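PDB 2C4E: nucleoside kinase from Methanococcus jannaschii, which phosphorylates a wide range of nucleosides to nucleoside monophosphates, favouring inosine, guanosine and cytidine as acceptors and ATP as phosphate donor. Local coordinates for residues 272-276 with 292-297; 168-174 with 193-199; 4-10 with 129-135; 148-152 with 175-181. All coordinates share one frame. Where two conformers were deposited one is given. Residues are numbered along the deposited sequence.

Contact 1: residues 272-276 with 292-297; sequences ATASF and KVVERL
Phe276, Arg296 and Ala272 bury the largest areas where two helical segments of the ribokinase-fold domain cross. Both segments are helical throughout, 272-276 on helix 263-277 and 292-297 on the C-terminal helix 290-299; their axes come within 9.3 Å at a signed angle of 104°, with the closest CA pair, Ala272 and Val293, 5.8 Å apart. Phe276 (chi1 m, chi2 99°) lays one ring face against the guanidinium of Arg296, which reaches it with chi1 and chi2 t and chi3 m. The planes are 9° apart, and Arg296 CZ stands 3.6 Å from the ring centroid, 17° off its normal: a stacked cation-pi pair. At the ring edge, Phe276 CZ lies 3.6 Å from Lys292 O. Ala272 CB touches two aliphatic side chains, 3.6 Å from both Val293 CG1 and Leu297 CG. Arg296 NH1 donates to Ser275 OG (chi1 p; 3.0 Å, 166°), while Ser275 OG itself donates to Ala272 O at 2.6 Å. Pro288, in the connecting loop, packs on Phe276 and Val293. The Arg296 guanidinium thus gives its face to Phe276 and its NH1 to Ser275 and, in a salt bridge, Glu279, beside the apolar Ala272-Val293-Leu297 patch.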
loop_
_atom_site.group_PDB
_atom_site.type_symbol
_atom_site.label_atom_id
_atom_site.label_comp_id
_atom_site.label_asym_id
_atom_site.label_seq_id
_atom_site.Cartn_x
_atom_site.Cartn_y
_atom_site.Cartn_z
ATOM N N ALA A 272 -13.188 1.334 29.950
ATOM C CA ALA A 272 -13.002 -0.108 30.107
ATOM C C ALA A 272 -12.969 -0.797 28.745
ATOM O O ALA A 272 -12.155 -1.690 28.508
ATOM C CB ALA A 272 -14.087 -0.681 30.968
ATOM N N THR A 273 -13.827 -0.360 27.835
ATOM C CA THR A 273 -13.847 -0.942 26.495
ATOM C C THR A 273 -12.532 -0.734 25.779
ATOM O O THR A 273 -11.998 -1.663 25.181
ATOM C CB THR A 273 -14.979 -0.341 25.645
ATOM O OG1 THR A 273 -16.224 -0.491 26.326
ATOM C CG2 THR A 273 -15.157 -1.129 24.349
ATOM N N ALA A 274 -12.011 0.491 25.847
ATOM C CA ALA A 274 -10.748 0.846 25.213
ATOM C C ALA A 274 -9.587 0.031 25.738
ATOM O O ALA A 274 -8.629 -0.229 25.005
ATOM C CB ALA A 274 -10.455 2.333 25.405
ATOM N N SER A 275 -9.671 -0.376 27.005
ATOM C CA SER A 275 -8.608 -1.155 27.634
ATOM C C SER A 275 -8.486 -2.561 27.041
ATOM O O SER A 275 -7.421 -3.165 27.123
ATOM C CB SER A 275 -8.810 -1.227 29.154
ATOM O OG SER A 275 -9.825 -2.152 29.516
ATOM N N PHE A 276 -9.568 -3.083 26.457
ATOM C CA PHE A 276 -9.525 -4.387 25.785
ATOM C C PHE A 276 -8.937 -4.307 24.381
ATOM O O PHE A 276 -8.172 -5.179 23.962
ATOM C CB PHE A 276 -10.920 -4.998 25.673
ATOM C CG PHE A 276 -11.391 -5.662 26.914
ATOM C CD1 PHE A 276 -12.250 -5.004 27.786
ATOM C CD2 PHE A 276 -10.994 -6.951 27.217
ATOM C CE1 PHE A 276 -12.681 -5.624 28.942
ATOM C CE2 PHE A 276 -11.428 -7.569 28.369
ATOM C CZ PHE A 276 -12.277 -6.902 29.231
ATOM N N LYS A 292 -18.011 -8.612 29.981
ATOM C CA LYS A 292 -16.562 -8.568 30.174
ATOM C C LYS A 292 -16.084 -7.161 30.539
ATOM O O LYS A 292 -15.153 -7.003 31.337
ATOM C CB LYS A 292 -15.807 -9.075 28.932
ATOM C CG LYS A 292 -15.907 -10.579 28.713
ATOM C CD LYS A 292 -14.921 -11.358 29.576
ATOM C CE LYS A 292 -15.171 -12.859 29.488
ATOM N NZ LYS A 292 -14.428 -13.621 30.531
ATOM N N VAL A 293 -16.714 -6.145 29.953
ATOM C CA VAL A 293 -16.372 -4.767 30.260
ATOM C C VAL A 293 -16.797 -4.420 31.682
ATOM O O VAL A 293 -16.038 -3.793 32.429
ATOM C CB VAL A 293 -17.023 -3.801 29.257
ATOM C CG1 VAL A 293 -17.002 -2.377 29.765
ATOM C CG2 VAL A 293 -16.317 -3.899 27.920
ATOM N N VAL A 294 -18.000 -4.833 32.062
ATOM C CA VAL A 294 -18.477 -4.575 33.420
ATOM C C VAL A 294 -17.543 -5.245 34.431
ATOM O O VAL A 294 -17.194 -4.647 35.450
ATOM C CB VAL A 294 -19.955 -5.022 33.601
ATOM C CG1 VAL A 294 -20.388 -4.906 35.056
ATOM C CG2 VAL A 294 -20.865 -4.172 32.709
ATOM N N GLU A 295 -17.110 -6.464 34.127
ATOM C CA GLU A 295 -16.220 -7.219 35.012
ATOM C C GLU A 295 -14.884 -6.515 35.221
ATOM O O GLU A 295 -14.329 -6.525 36.320
ATOM C CB GLU A 295 -15.986 -8.621 34.440
ATOM C CG GLU A 295 -15.274 -9.594 35.362
ATOM C CD GLU A 295 -15.005 -10.934 34.692
ATOM O OE1 GLU A 295 -14.865 -10.965 33.450
ATOM O OE2 GLU A 295 -14.935 -11.957 35.404
ATOM N N ARG A 296 -14.365 -5.893 34.169
ATOM C CA ARG A 296 -13.061 -5.249 34.259
ATOM C C ARG A 296 -13.117 -3.981 35.104
ATOM O O ARG A 296 -12.196 -3.723 35.872
ATOM C CB ARG A 296 -12.494 -4.943 32.880
ATOM C CG ARG A 296 -11.079 -4.455 32.945
ATOM C CD ARG A 296 -10.379 -4.449 31.632
ATOM N NE ARG A 296 -9.800 -5.746 31.302
ATOM C CZ ARG A 296 -9.017 -5.950 30.248
ATOM N NH1 ARG A 296 -8.727 -4.942 29.441
ATOM N NH2 ARG A 296 -8.508 -7.154 30.009
ATOM N N LEU A 297 -14.198 -3.214 34.974
ATOM C CA LEU A 297 -14.445 -2.055 35.835
ATOM C C LEU A 297 -14.626 -2.435 37.297
ATOM O O LEU A 297 -14.369 -1.627 38.182
ATOM C CB LEU A 297 -15.706 -1.301 35.396
ATOM C CG LEU A 297 -15.626 -0.342 34.217
ATOM C CD1 LEU A 297 -17.006 0.243 33.953
ATOM C CD2 LEU A 297 -14.606 0.760 34.471
#

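Contact 2: residues 168-174 with 193-199; sequences YSKEMLL and ASNLLNF
Leu197, chi1 m and chi2 t, lies over the first turn of the facing helix: its CD2 is 3.7 Å from Lys170 O and 4.2 Å from Leu174 CB, and its CD1 is 3.9 Å from Leu173 CD2. Segment 168-174 enters helix 170-178 through the extended Tyr168 and Ser169. Ser169 is the N-cap, its OG (chi1 p) accepting from Met172 N at 3.0 Å. Segment 193-199 holds the last turn of helix 187-197 and the loop after it, where Asn198 has positive phi (49°) and Phe199 is extended. The short axes approach to 10.1 Å at a signed angle of -114°, with CA atoms of Lys170 and Leu197 5.8 Å apart. Leu173 (t, p) points toward the other segment and sets its CD2 4.0 Å from Ala193 CB and 4.2 Å from Leu196 CD2. Leu196 (t, p) also brings CD2 to 3.7 Å from Tyr168 O. Leu174 CD1 meets Phe199 CZ at 3.5 Å. The contact is apolar packing between consecutive helices of the ribokinase fold, joined through strand 182-186 of the central sheet; Tyr204 of helix 201-205 packs on Ala193 and Leu197, and Pro141 of helix 141-151 touches Tyr168 and Met172.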
loop_
_atom_site.group_PDB
_atom_site.type_symbol
_atom_site.label_atom_id
_atom_site.label_comp_id
_atom_site.label_asym_id
_atom_site.label_seq_id
_atom_site.Cartn_x
_atom_site.Cartn_y
_atom_site.Cartn_z
ATOM N N TYR A 168 -12.192 21.325 8.293
ATOM C CA TYR A 168 -13.279 22.192 8.713
ATOM C C TYR A 168 -12.776 23.611 8.930
ATOM O O TYR A 168 -11.868 23.833 9.735
ATOM C CB TYR A 168 -13.885 21.682 10.025
ATOM C CG TYR A 168 -14.661 20.385 9.904
ATOM C CD1 TYR A 168 -14.005 19.160 9.845
ATOM C CD2 TYR A 168 -16.052 20.383 9.851
ATOM C CE1 TYR A 168 -14.705 17.973 9.733
ATOM C CE2 TYR A 168 -16.774 19.186 9.742
ATOM C CZ TYR A 168 -16.095 17.987 9.686
ATOM O OH TYR A 168 -16.789 16.810 9.572
ATOM N N SER A 169 -13.385 24.562 8.229
ATOM C CA SER A 169 -13.181 25.976 8.482
ATOM C C SER A 169 -13.804 26.326 9.806
ATOM O O SER A 169 -14.662 25.588 10.309
ATOM C CB SER A 169 -13.870 26.817 7.399
ATOM O OG SER A 169 -15.280 26.650 7.486
ATOM N N LYS A 170 -13.432 27.481 10.341
ATOM C CA LYS A 170 -14.090 28.010 11.530
ATOM C C LYS A 170 -15.620 27.902 11.391
ATOM O O LYS A 170 -16.314 27.467 12.312
ATOM C CB LYS A 170 -13.676 29.466 11.755
ATOM C CG LYS A 170 -14.079 30.030 13.102
ATOM C CD LYS A 170 -13.664 31.488 13.237
ATOM C CE LYS A 170 -14.244 32.108 14.500
ATOM N NZ LYS A 170 -13.762 33.504 14.710
ATOM N N GLU A 171 -16.129 28.266 10.219
ATOM C CA GLU A 171 -17.579 28.378 9.989
ATOM C C GLU A 171 -18.286 27.023 9.929
ATOM O O GLU A 171 -19.370 26.827 10.505
ATOM C CB GLU A 171 -17.827 29.173 8.695
ATOM C CG GLU A 171 -17.450 30.653 8.782
ATOM C CD GLU A 171 -15.962 30.941 8.584
ATOM O OE1 GLU A 171 -15.265 30.167 7.893
ATOM O OE2 GLU A 171 -15.483 31.963 9.124
ATOM N N MET A 172 -17.667 26.086 9.228
ATOM C CA MET A 172 -18.211 24.758 9.084
ATOM C C MET A 172 -18.146 23.961 10.387
ATOM O O MET A 172 -19.030 23.160 10.687
ATOM C CB MET A 172 -17.437 24.006 8.022
ATOM C CG MET A 172 -18.101 22.711 7.647
ATOM S SD MET A 172 -17.126 21.821 6.465
ATOM C CE MET A 172 -18.232 20.439 6.107
ATOM N N LEU A 173 -17.073 24.140 11.137
ATOM C CA LEU A 173 -16.946 23.466 12.425
ATOM C C LEU A 173 -17.985 23.971 13.406
ATOM O O LEU A 173 -18.572 23.185 14.151
ATOM C CB LEU A 173 -15.537 23.657 13.007
ATOM C CG LEU A 173 -15.216 22.829 14.250
ATOM C CD1 LEU A 173 -15.407 21.338 13.963
ATOM C CD2 LEU A 173 -13.785 23.133 14.730
ATOM N N LEU A 174 -18.224 25.275 13.396
ATOM C CA LEU A 174 -19.220 25.870 14.263
ATOM C C LEU A 174 -20.575 25.294 13.875
ATOM O O LEU A 174 -21.339 24.886 14.731
ATOM C CB LEU A 174 -19.219 27.392 14.124
ATOM C CG LEU A 174 -20.188 28.168 15.007
ATOM C CD1 LEU A 174 -19.915 27.906 16.483
ATOM C CD2 LEU A 174 -20.074 29.673 14.689
ATOM N N ALA A 193 -9.226 22.949 17.833
ATOM C CA ALA A 193 -10.590 23.383 17.578
ATOM C C ALA A 193 -10.896 24.628 18.399
ATOM O O ALA A 193 -11.515 25.559 17.890
ATOM C CB ALA A 193 -11.589 22.285 17.905
ATOM N N SER A 194 -10.435 24.649 19.649
ATOM C CA SER A 194 -10.736 25.752 20.564
ATOM C C SER A 194 -10.024 27.021 20.136
ATOM O O SER A 194 -10.586 28.117 20.204
ATOM C CB SER A 194 -10.369 25.380 22.001
ATOM O OG SER A 194 -11.093 24.235 22.436
ATOM N N ASN A 195 -8.778 26.875 19.684
ATOM C CA ASN A 195 -8.019 28.002 19.145
ATOM C C ASN A 195 -8.685 28.527 17.868
ATOM O O ASN A 195 -8.837 29.733 17.687
ATOM C CB ASN A 195 -6.555 27.580 18.894
ATOM C CG ASN A 195 -5.662 28.738 18.459
ATOM O OD1 ASN A 195 -5.080 28.709 17.372
ATOM N ND2 ASN A 195 -5.518 29.740 19.317
ATOM N N LEU A 196 -9.132 27.625 17.000
ATOM C CA LEU A 196 -9.788 28.036 15.759
ATOM C C LEU A 196 -11.105 28.780 16.018
ATOM O O LEU A 196 -11.371 29.811 15.393
ATOM C CB LEU A 196 -10.019 26.835 14.849
ATOM C CG LEU A 196 -10.695 27.101 13.498
ATOM C CD1 LEU A 196 -9.828 27.952 12.585
ATOM C CD2 LEU A 196 -11.061 25.776 12.835
ATOM N N LEU A 197 -11.908 28.271 16.953
ATOM C CA LEU A 197 -13.228 28.831 17.257
ATOM C C LEU A 197 -13.200 30.008 18.256
ATOM O O LEU A 197 -14.212 30.690 18.431
ATOM C CB LEU A 197 -14.139 27.729 17.814
ATOM C CG LEU A 197 -14.440 26.539 16.904
ATOM C CD1 LEU A 197 -14.944 25.337 17.698
ATOM C CD2 LEU A 197 -15.463 26.912 15.850
ATOM N N ASN A 198 -12.045 30.252 18.881
ATOM C CA ASN A 198 -11.927 31.076 20.096
ATOM C C ASN A 198 -12.968 30.645 21.131
ATOM O O ASN A 198 -13.651 31.468 21.738
ATOM C CB ASN A 198 -11.991 32.593 19.810
ATOM C CG ASN A 198 -11.635 33.446 21.039
ATOM O OD1 ASN A 198 -10.776 33.085 21.853
ATOM N ND2 ASN A 198 -12.301 34.589 21.173
ATOM N N PHE A 199 -13.062 29.335 21.328
ATOM C CA PHE A 199 -13.983 28.756 22.305
ATOM C C PHE A 199 -13.275 28.346 23.578
ATOM O O PHE A 199 -12.194 27.761 23.541
ATOM C CB PHE A 199 -14.640 27.505 21.724
ATOM C CG PHE A 199 -15.933 27.756 20.992
ATOM C CD1 PHE A 199 -16.828 26.712 20.802
ATOM C CD2 PHE A 199 -16.248 29.002 20.463
ATOM C CE1 PHE A 199 -18.007 26.903 20.114
ATOM C CE2 PHE A 199 -17.456 29.186 19.777
ATOM C CZ PHE A 199 -18.322 28.138 19.619
#

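Contact 3: residues 4-10 with 129-135; sequences KMEKITC and FNTEIVH
Parallel strands 7-11 and 131-136 are neighbours in the central sheet of the ribokinase fold, their short axes 4.6 Å apart at 24°. Ile8, Thr9 and Cys10 pair with Ile133, Val134 and His135. Met5 pairs with Thr131, so the register slips by one at a beta bulge, where Glu6 centres an inverse gamma turn. Thr9 N donates to Ile133 O (2.9 Å) and His135 N to Thr9 O (2.7 Å). At the bulge, Lys7 O accepts weakly from Glu132 N (3.1 Å) and Ile133 N (3.5 Å), as Met5 O does from Glu132 N (2.8 Å). Before it, Met5 N donates to Asn130 O (2.8 Å). Lys4 NZ donates to Phe129 O (2.8 Å) and bonds Asn154. Ile8, Ile133, Cys10 and His135 share the face lined by helices 44-54 and 245-258; His135 ND1 bonds Ser158, and its side chain lies about 4 Å from that of Arg250, the inferred transition-state stabiliser. On the other face, Thr9 OG1 bonds Glu60 OE2 and lies 2.7 Å from Thr131 OG1.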
loop_
_atom_site.group_PDB
_atom_site.type_symbol
_atom_site.label_atom_id
_atom_site.label_comp_id
_atom_site.label_asym_id
_atom_site.label_seq_id
_atom_site.Cartn_x
_atom_site.Cartn_y
_atom_site.Cartn_z
ATOM N N LYS A 4 -36.434 8.478 18.201
ATOM C CA LYS A 4 -36.394 7.158 17.552
ATOM C C LYS A 4 -35.834 5.948 18.393
ATOM O O LYS A 4 -35.591 6.095 19.590
ATOM C CB LYS A 4 -35.710 7.320 16.184
ATOM C CG LYS A 4 -36.141 8.550 15.331
ATOM C CD LYS A 4 -37.414 8.266 14.511
ATOM C CE LYS A 4 -37.760 9.395 13.531
ATOM N NZ LYS A 4 -36.893 9.450 12.312
ATOM N N MET A 5 -35.672 4.771 17.755
ATOM C CA MET A 5 -35.490 3.433 18.408
ATOM C C MET A 5 -34.095 2.994 18.940
ATOM O O MET A 5 -33.092 3.577 18.576
ATOM C CB MET A 5 -35.918 2.345 17.419
ATOM C CG MET A 5 -37.408 2.196 17.217
ATOM S SD MET A 5 -37.779 1.162 15.782
ATOM C CE MET A 5 -36.446 -0.082 15.841
ATOM N N GLU A 6 -34.064 1.907 19.736
ATOM C CA GLU A 6 -32.885 1.477 20.558
ATOM C C GLU A 6 -31.649 0.948 19.811
ATOM O O GLU A 6 -31.212 -0.197 19.966
ATOM C CB GLU A 6 -33.324 0.447 21.612
ATOM C CG GLU A 6 -34.127 1.053 22.756
ATOM C CD GLU A 6 -34.915 0.025 23.556
ATOM O OE1 GLU A 6 -34.771 -1.191 23.304
ATOM O OE2 GLU A 6 -35.689 0.438 24.445
ATOM N N LYS A 7 -31.037 1.876 19.074
ATOM C CA LYS A 7 -30.104 1.469 18.063
ATOM C C LYS A 7 -29.234 2.699 17.802
ATOM O O LYS A 7 -29.565 3.818 18.172
ATOM C CB LYS A 7 -30.889 1.006 16.829
ATOM C CG LYS A 7 -30.140 0.297 15.673
ATOM C CD LYS A 7 -31.134 -0.367 14.696
ATOM C CE LYS A 7 -30.481 -1.406 13.770
ATOM N NZ LYS A 7 -31.439 -1.985 12.762
ATOM N N ILE A 8 -28.092 2.457 17.202
ATOM C CA ILE A 8 -27.164 3.513 16.866
ATOM C C ILE A 8 -26.776 3.359 15.411
ATOM O O ILE A 8 -26.458 2.260 14.974
ATOM C CB ILE A 8 -25.899 3.418 17.744
ATOM C CG1 ILE A 8 -26.288 3.543 19.221
ATOM C CG2 ILE A 8 -24.894 4.505 17.342
ATOM C CD1 ILE A 8 -25.144 3.347 20.189
ATOM N N THR A 9 -26.820 4.463 14.677
ATOM C CA THR A 9 -26.326 4.550 13.315
ATOM C C THR A 9 -24.916 5.112 13.360
ATOM O O THR A 9 -24.676 6.106 14.031
ATOM C CB THR A 9 -27.193 5.519 12.500
ATOM O OG1 THR A 9 -28.562 5.075 12.478
ATOM C CG2 THR A 9 -26.746 5.526 11.040
ATOM N N CYS A 10 -23.971 4.442 12.714
ATOM C CA CYS A 10 -22.619 4.951 12.563
ATOM C C CYS A 10 -22.382 5.319 11.119
ATOM O O CYS A 10 -22.595 4.496 10.240
ATOM C CB CYS A 10 -21.600 3.897 12.953
ATOM S SG CYS A 10 -21.700 3.470 14.702
ATOM N N PHE A 129 -33.046 8.834 9.614
ATOM C CA PHE A 129 -32.550 7.877 10.570
ATOM C C PHE A 129 -33.634 7.656 11.598
ATOM O O PHE A 129 -34.282 8.608 12.038
ATOM C CB PHE A 129 -31.304 8.446 11.258
ATOM C CG PHE A 129 -30.174 8.764 10.309
ATOM C CD1 PHE A 129 -29.428 7.751 9.761
ATOM C CD2 PHE A 129 -29.872 10.069 9.966
ATOM C CE1 PHE A 129 -28.384 8.031 8.898
ATOM C CE2 PHE A 129 -28.828 10.332 9.094
ATOM C CZ PHE A 129 -28.091 9.306 8.584
ATOM N N ASN A 130 -33.842 6.401 11.981
ATOM C CA ASN A 130 -34.832 6.073 12.985
ATOM C C ASN A 130 -34.205 5.580 14.272
ATOM O O ASN A 130 -34.890 4.996 15.117
ATOM C CB ASN A 130 -35.798 5.009 12.431
ATOM C CG ASN A 130 -36.565 5.497 11.221
ATOM O OD1 ASN A 130 -36.787 4.737 10.258
ATOM N ND2 ASN A 130 -36.998 6.758 11.257
ATOM N N THR A 131 -32.912 5.836 14.428
ATOM C CA THR A 131 -32.155 5.380 15.583
ATOM C C THR A 131 -32.106 6.413 16.710
ATOM O O THR A 131 -32.343 7.591 16.501
ATOM C CB THR A 131 -30.720 5.049 15.140
ATOM O OG1 THR A 131 -30.219 6.098 14.292
ATOM C CG2 THR A 131 -30.711 3.793 14.280
ATOM N N GLU A 132 -31.787 5.960 17.916
ATOM C CA GLU A 132 -31.664 6.870 19.052
ATOM C C GLU A 132 -30.484 7.815 18.905
ATOM O O GLU A 132 -30.574 8.954 19.323
ATOM C CB GLU A 132 -31.538 6.100 20.357
ATOM C CG GLU A 132 -32.902 5.649 20.850
ATOM C CD GLU A 132 -32.870 4.733 22.040
ATOM O OE1 GLU A 132 -31.870 4.738 22.789
ATOM O OE2 GLU A 132 -33.890 4.030 22.228
ATOM N N ILE A 133 -29.381 7.302 18.371
ATOM C CA ILE A 133 -28.152 8.085 18.167
ATOM C C ILE A 133 -27.634 7.887 16.764
ATOM O O ILE A 133 -27.621 6.772 16.255
ATOM C CB ILE A 133 -27.040 7.690 19.162
ATOM C CG1 ILE A 133 -27.545 7.817 20.594
ATOM C CG2 ILE A 133 -25.801 8.551 18.906
ATOM C CD1 ILE A 133 -26.499 7.495 21.642
ATOM N N VAL A 134 -27.251 8.982 16.127
ATOM C CA VAL A 134 -26.514 8.952 14.884
ATOM C C VAL A 134 -25.104 9.421 15.230
ATOM O O VAL A 134 -24.898 10.582 15.613
ATOM C CB VAL A 134 -27.170 9.878 13.837
ATOM C CG1 VAL A 134 -26.304 10.013 12.623
ATOM C CG2 VAL A 134 -28.559 9.344 13.479
ATOM N N HIS A 135 -24.134 8.519 15.103
ATOM C CA HIS A 135 -22.749 8.834 15.393
ATOM C C HIS A 135 -21.996 9.035 14.090
ATOM O O HIS A 135 -22.003 8.155 13.225
ATOM C CB HIS A 135 -22.086 7.726 16.200
ATOM C CG HIS A 135 -20.635 7.968 16.431
ATOM N ND1 HIS A 135 -20.172 8.971 17.251
ATOM C CD2 HIS A 135 -19.540 7.363 15.912
ATOM C CE1 HIS A 135 -18.852 8.984 17.214
ATOM N NE2 HIS A 135 -18.443 8.002 16.431
#

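Contact 4: residues 148-152 with 175-181; sequences AKKAY and EIIEHTN
Glu175 opens segment 175-181, on the last turn of helix 170-178, with chi1 t and chi2 p turning its carboxylate to segment 148-152 in the salt bridge between Lys149 NZ and Glu175 OE2 (2.9 Å). Ile176 (t, t) follows, its CG1 3.8 Å from Ala148 CB on helix 141-151. At Glu178 the carbonyl matters: Glu178 O lies over one face of the Tyr152 ring, 3.7 Å from Tyr152 CZ, while the carboxylate pairs with Arg207. His179, with phi/psi -114/30° and chi1 m, makes the nearest CA approach, 5.5 Å to Tyr152. Lys149 CG stands 3.6 Å from the His179 ring centroid, 2° off the normal, and His179 CA 3.8 Å from the Tyr152 centroid, 20° off: two CH-pi contacts. The two rings meet obliquely, centroids 5.5 Å apart and planes at 73°. Thr180 then extends (psi 135°); its OG1 turns back to Ile176 O at 2.8 Å, and a water bridges Thr180 O (2.9 Å) to Tyr152 OH (2.7 Å). Asn181 leads into strand 182-186. Tyr152, with chi1 t, similarly leaves its helix as the chain heads for strand 156-159. This is the packing of successive helices in a Rossmann-like alpha/beta layer: Ala148 and Ala151 rest on strand 131-136, Ile176 and Thr180 on Phe159 of strand 156-159, and Asn181 shares backbone hydrogen bonds with Val157 and Ala210.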
loop_
_atom_site.group_PDB
_atom_site.type_symbol
_atom_site.label_atom_id
_atom_site.label_comp_id
_atom_site.label_asym_id
_atom_site.label_seq_id
_atom_site.Cartn_x
_atom_site.Cartn_y
_atom_site.Cartn_z
ATOM N N ALA A 148 -25.636 15.514 10.258
ATOM C CA ALA A 148 -25.849 16.207 11.530
ATOM C C ALA A 148 -27.063 17.105 11.431
ATOM O O ALA A 148 -27.894 17.104 12.314
ATOM C CB ALA A 148 -24.640 17.027 11.914
ATOM N N LYS A 149 -27.162 17.863 10.338
ATOM C CA LYS A 149 -28.254 18.828 10.194
ATOM C C LYS A 149 -29.600 18.137 9.988
ATOM O O LYS A 149 -30.616 18.621 10.474
ATOM C CB LYS A 149 -27.938 19.847 9.081
ATOM C CG LYS A 149 -26.838 20.814 9.496
ATOM C CD LYS A 149 -26.414 21.807 8.422
ATOM C CE LYS A 149 -27.376 22.966 8.291
ATOM N NZ LYS A 149 -26.759 24.086 7.526
ATOM N N LYS A 150 -29.622 16.984 9.323
ATOM C CA LYS A 150 -30.858 16.217 9.171
ATOM C C LYS A 150 -31.312 15.520 10.455
ATOM O O LYS A 150 -32.518 15.476 10.765
ATOM C CB LYS A 150 -30.697 15.174 8.064
ATOM C CG LYS A 150 -32.023 14.589 7.556
ATOM C CD LYS A 150 -31.775 13.642 6.397
ATOM C CE LYS A 150 -33.061 13.026 5.893
ATOM N NZ LYS A 150 -33.964 14.016 5.261
ATOM N N ALA A 151 -30.355 14.989 11.202
ATOM C CA ALA A 151 -30.643 14.205 12.399
ATOM C C ALA A 151 -30.923 15.083 13.608
ATOM O O ALA A 151 -31.763 14.763 14.445
ATOM C CB ALA A 151 -29.497 13.267 12.695
ATOM N N TYR A 152 -30.240 16.211 13.723
ATOM C CA TYR A 152 -30.359 16.994 14.948
ATOM C C TYR A 152 -31.812 17.421 15.197
ATOM O O TYR A 152 -32.516 17.895 14.311
ATOM C CB TYR A 152 -29.438 18.208 14.882
ATOM C CG TYR A 152 -29.273 18.973 16.170
ATOM C CD1 TYR A 152 -28.481 18.480 17.207
ATOM C CD2 TYR A 152 -29.928 20.186 16.359
ATOM C CE1 TYR A 152 -28.325 19.202 18.403
ATOM C CE2 TYR A 152 -29.778 20.902 17.541
ATOM C CZ TYR A 152 -28.976 20.390 18.557
ATOM O OH TYR A 152 -28.825 21.122 19.716
ATOM N N GLU A 175 -20.829 25.186 12.579
ATOM C CA GLU A 175 -22.129 24.672 12.108
ATOM C C GLU A 175 -22.399 23.228 12.524
ATOM O O GLU A 175 -23.484 22.926 12.991
ATOM C CB GLU A 175 -22.255 24.820 10.590
ATOM C CG GLU A 175 -23.640 24.494 10.057
ATOM C CD GLU A 175 -24.712 25.516 10.421
ATOM O OE1 GLU A 175 -24.411 26.540 11.085
ATOM O OE2 GLU A 175 -25.871 25.290 10.020
ATOM N N ILE A 176 -21.434 22.326 12.376
ATOM C CA ILE A 176 -21.690 20.946 12.760
ATOM C C ILE A 176 -21.811 20.806 14.284
ATOM O O ILE A 176 -22.629 20.033 14.772
ATOM C CB ILE A 176 -20.639 19.990 12.143
ATOM C CG1 ILE A 176 -21.124 18.546 12.223
ATOM C CG2 ILE A 176 -19.260 20.141 12.817
ATOM C CD1 ILE A 176 -20.452 17.636 11.232
ATOM N N ILE A 177 -21.020 21.567 15.030
ATOM C CA ILE A 177 -21.089 21.550 16.486
ATOM C C ILE A 177 -22.445 22.061 16.976
ATOM O O ILE A 177 -22.949 21.593 17.988
ATOM C CB ILE A 177 -19.916 22.352 17.118
ATOM C CG1 ILE A 177 -18.636 21.562 16.957
ATOM C CG2 ILE A 177 -20.189 22.682 18.588
ATOM C CD1 ILE A 177 -17.384 22.315 17.469
ATOM N N GLU A 178 -23.050 22.986 16.226
ATOM C CA GLU A 178 -24.323 23.549 16.618
ATOM C C GLU A 178 -25.418 22.495 16.397
ATOM O O GLU A 178 -26.513 22.630 16.923
ATOM C CB GLU A 178 -24.585 24.901 15.926
ATOM C CG GLU A 178 -23.647 25.954 16.539
ATOM C CD GLU A 178 -23.912 27.384 16.156
ATOM O OE1 GLU A 178 -24.296 27.632 14.993
ATOM O OE2 GLU A 178 -23.687 28.259 17.030
ATOM N N HIS A 179 -25.083 21.446 15.651
ATOM C CA HIS A 179 -25.991 20.304 15.416
ATOM C C HIS A 179 -25.475 19.019 16.042
ATOM O O HIS A 179 -25.747 17.918 15.551
ATOM C CB HIS A 179 -26.180 20.121 13.927
ATOM C CG HIS A 179 -26.779 21.313 13.261
ATOM N ND1 HIS A 179 -28.121 21.413 12.964
ATOM C CD2 HIS A 179 -26.216 22.476 12.861
ATOM C CE1 HIS A 179 -28.352 22.589 12.404
ATOM N NE2 HIS A 179 -27.210 23.248 12.321
ATOM N N THR A 180 -24.730 19.164 17.141
ATOM C CA THR A 180 -24.162 18.022 17.847
ATOM C C THR A 180 -24.660 17.987 19.285
ATOM O O THR A 180 -24.700 19.013 19.939
ATOM C CB THR A 180 -22.627 18.108 17.861
ATOM O OG1 THR A 180 -22.119 17.959 16.534
ATOM C CG2 THR A 180 -22.042 16.910 18.583
ATOM N N ASN A 181 -25.055 16.807 19.751
ATOM C CA ASN A 181 -25.377 16.580 21.165
ATOM C C ASN A 181 -24.163 16.106 21.968
ATOM O O ASN A 181 -23.883 16.673 23.012
ATOM C CB ASN A 181 -26.539 15.598 21.325
ATOM C CG ASN A 181 -27.816 16.137 20.743
ATOM O OD1 ASN A 181 -28.549 16.960 21.377
ATOM N ND2 ASN A 181 -28.088 15.742 19.524
HETATM O O HOH W 1 -26.991 20.095 21.400
#

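Contact 3 is the strand pairing of the set; the other three join helix segments, and all four are only partly buried. Contacts 2 and 4 share helix 170-178, its start in one and its end in the other, and touch through Leu197 with Ile177 and Tyr168 with Ile176. Contact 4 also meets contact 3, where Ala151 packs on Val134 and Phe129, so helix 141-151 packs directly on the sheet of contact 3. Contact 1 touches none of the others. Contact 3, in the central sheet, has 8 of 14 touching residues buried and relies on backbone bonds. The helix contacts, farther from the chain centre, rely on side chains: leucines in contact 2, a salt bridge and CH-pi contacts in contact 4, an arginine-aromatic stack in contact 1.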